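Local coordinates for uncharacterized protein (Thermus thermophilus HB8, PDB 6SCE) that appears to act as a DNA nuclease of type III CRISPR defence, switched on by cyclic oligoadenylate, at residues R315-L320 with K339-H344. Residues are numbered along the deposited sequence; the frame is centred on the assembly and turned at random. Where two conformers were deposited one is given.
Sequences REVYLL and KGVRVH
Strand 316-320 and strand 342-344 run side by side in the same direction, laced by a parallel ladder of four backbone hydrogen bonds. It opens with Arg342 N on Arg315 O, where the donor sits above the carbonyl plane, and closes with Leu319 N on His344 O; in between, Val317 gives its N to Arg342 O and takes His344 N on its own O at 2.9 Å, nearly along the C=O axis.

The tight part is the face carrying Glu316, Tyr318 and His344. His344 NE2 donates to Glu316 OE1 at 2.7 Å, almost straight (165°), with the oxygen lying in the imidazole plane at its edge. The same imidazole leans over one face of Tyr318, His344 CD2 coming within 3.4 Å of Tyr318 CZ, offset toward the rim, with the ring planes tilted 33° apart. Glu316 OE2 is held by the backbone N of Gln289, so both carboxylate oxygens are gripped, which is likely to favour the charged carboxylate. An alanine in place of Glu316 would probably leave the imidazole less firmly oriented and strip Arg342 of its partner across the strands.

The looser side is that of exposed Arg342: its CG is anti to the backbone N and the chain bends at chi3, bringing NH1 only to 3.4 Å from Glu316 OE2 in a salt bridge, the planes 72° apart.

On the other face Phe336 of helix 326-338 packs on Val317 and Val343; Val317 CG1 touches both Val341 CG1 (3.8 Å) and Val343 CG2 (3.7 Å). That helix, ended by a Schellman motif at Gly340, makes the crossover of this beta-alpha-beta unit. Strand 342-347 forms an outer edge of the mixed sheet, strand 293-297 flanks 316-321 on its other side, and helix 354-370 packs against Tyr318.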
loop_
_atom_site.group_PDB
_atom_site.type_symbol
_atom_site.label_atom_id
_atom_site.label_comp_id
_atom_site.label_asym_id
_atom_site.label_seq_id
_atom_site.Cartn_x
_atom_site.Cartn_y
_atom_site.Cartn_z
ATOM N N ARG A 315 24.147 0.355 -10.176
ATOM C CA ARG A 315 25.257 1.027 -9.519
ATOM C C ARG A 315 24.858 2.451 -9.107
ATOM O O ARG A 315 25.428 3.002 -8.181
ATOM C CB ARG A 315 26.498 1.029 -10.423
ATOM C CG ARG A 315 27.026 -0.368 -10.745
ATOM C CD ARG A 315 28.439 -0.318 -11.325
ATOM N NE ARG A 315 29.127 -1.611 -11.330
ATOM C CZ ARG A 315 29.062 -2.497 -12.318
ATOM N NH1 ARG A 315 28.330 -2.249 -13.391
ATOM N NH2 ARG A 315 29.737 -3.640 -12.231
ATOM N N GLU A 316 23.879 3.042 -9.801
ATOM C CA GLU A 316 23.326 4.347 -9.442
ATOM C C GLU A 316 21.793 4.283 -9.525
ATOM O O GLU A 316 21.236 3.665 -10.436
ATOM C CB GLU A 316 23.818 5.466 -10.370
ATOM C CG GLU A 316 25.332 5.594 -10.454
ATOM C CD GLU A 316 25.813 6.937 -10.964
ATOM O OE1 GLU A 316 25.229 7.990 -10.630
ATOM O OE2 GLU A 316 26.815 6.942 -11.693
ATOM N N VAL A 317 21.144 4.913 -8.562
ATOM C CA VAL A 317 19.707 4.955 -8.510
ATOM C C VAL A 317 19.280 6.402 -8.389
ATOM O O VAL A 317 19.892 7.191 -7.672
ATOM C CB VAL A 317 19.137 4.058 -7.394
ATOM C CG1 VAL A 317 19.608 4.492 -6.020
ATOM C CG2 VAL A 317 17.616 4.055 -7.448
ATOM N N TYR A 318 18.243 6.754 -9.125
ATOM C CA TYR A 318 17.678 8.086 -9.073
ATOM C C TYR A 318 16.271 7.953 -8.553
ATOM O O TYR A 318 15.499 7.217 -9.148
ATOM C CB TYR A 318 17.628 8.694 -10.461
ATOM C CG TYR A 318 18.997 9.034 -11.035
ATOM C CD1 TYR A 318 19.797 8.052 -11.586
ATOM C CD2 TYR A 318 19.462 10.353 -11.047
ATOM C CE1 TYR A 318 21.046 8.360 -12.123
ATOM C CE2 TYR A 318 20.707 10.667 -11.567
ATOM C CZ TYR A 318 21.499 9.674 -12.103
ATOM O OH TYR A 318 22.742 9.978 -12.648
ATOM N N LEU A 319 15.985 8.602 -7.429
ATOM C CA LEU A 319 14.738 8.464 -6.703
ATOM C C LEU A 319 14.044 9.810 -6.606
ATOM O O LEU A 319 14.633 10.763 -6.102
ATOM C CB LEU A 319 14.985 7.903 -5.300
ATOM C CG LEU A 319 15.647 6.543 -5.186
ATOM C CD1 LEU A 319 15.974 6.179 -3.754
ATOM C CD2 LEU A 319 14.745 5.488 -5.835
ATOM N N LEU A 320 12.810 9.907 -7.103
ATOM C CA LEU A 320 12.023 11.127 -7.028
ATOM C C LEU A 320 10.750 10.909 -6.275
ATOM O O LEU A 320 10.078 9.910 -6.482
ATOM C CB LEU A 320 11.676 11.628 -8.436
ATOM C CG LEU A 320 12.825 12.007 -9.360
ATOM C CD1 LEU A 320 12.315 12.483 -10.726
ATOM C CD2 LEU A 320 13.684 13.068 -8.730
ATOM N N LYS A 339 23.603 -0.904 0.226
ATOM C CA LYS A 339 23.929 -1.910 -0.783
ATOM C C LYS A 339 25.024 -1.448 -1.739
ATOM O O LYS A 339 25.232 -2.074 -2.782
ATOM C CB LYS A 339 22.669 -2.285 -1.583
ATOM C CG LYS A 339 21.588 -2.962 -0.763
ATOM C CD LYS A 339 22.118 -4.243 -0.116
ATOM C CE LYS A 339 21.012 -5.174 0.340
ATOM N NZ LYS A 339 21.596 -6.431 0.893
ATOM N N GLY A 340 25.702 -0.350 -1.402
ATOM C CA GLY A 340 26.811 0.168 -2.191
ATOM C C GLY A 340 26.393 0.891 -3.460
ATOM O O GLY A 340 27.209 1.068 -4.362
ATOM N N VAL A 341 25.125 1.307 -3.537
ATOM C CA VAL A 341 24.593 1.965 -4.726
ATOM C C VAL A 341 24.660 3.459 -4.542
ATOM O O VAL A 341 24.258 3.939 -3.504
ATOM C CB VAL A 341 23.121 1.551 -4.998
ATOM C CG1 VAL A 341 22.598 2.214 -6.264
ATOM C CG2 VAL A 341 23.024 0.043 -5.138
ATOM N N ARG A 342 25.141 4.194 -5.540
ATOM C CA ARG A 342 25.102 5.663 -5.470
ATOM C C ARG A 342 23.663 6.177 -5.638
ATOM O O ARG A 342 22.994 5.847 -6.613
ATOM C CB ARG A 342 25.975 6.317 -6.527
ATOM C CG ARG A 342 26.150 7.819 -6.316
ATOM C CD ARG A 342 26.972 8.468 -7.414
ATOM N NE ARG A 342 28.394 8.239 -7.201
ATOM C CZ ARG A 342 29.173 7.399 -7.891
ATOM N NH1 ARG A 342 28.719 6.670 -8.923
ATOM N NH2 ARG A 342 30.454 7.305 -7.544
ATOM N N VAL A 343 23.217 6.996 -4.701
ATOM C CA VAL A 343 21.840 7.492 -4.703
ATOM C C VAL A 343 21.760 8.974 -5.060
ATOM O O VAL A 343 22.471 9.792 -4.493
ATOM C CB VAL A 343 21.188 7.309 -3.340
ATOM C CG1 VAL A 343 19.767 7.872 -3.362
ATOM C CG2 VAL A 343 21.184 5.843 -2.961
ATOM N N HIS A 344 20.874 9.310 -5.984
ATOM C CA HIS A 344 20.508 10.689 -6.260
ATOM C C HIS A 344 19.011 10.804 -6.025
ATOM O O HIS A 344 18.246 9.933 -6.448
ATOM C CB HIS A 344 20.822 11.025 -7.687
ATOM C CG HIS A 344 22.195 10.630 -8.117
ATOM N ND1 HIS A 344 23.327 11.324 -7.731
ATOM C CD2 HIS A 344 22.624 9.620 -8.909
ATOM C CE1 HIS A 344 24.391 10.752 -8.264
ATOM N NE2 HIS A 344 23.991 9.724 -8.991
#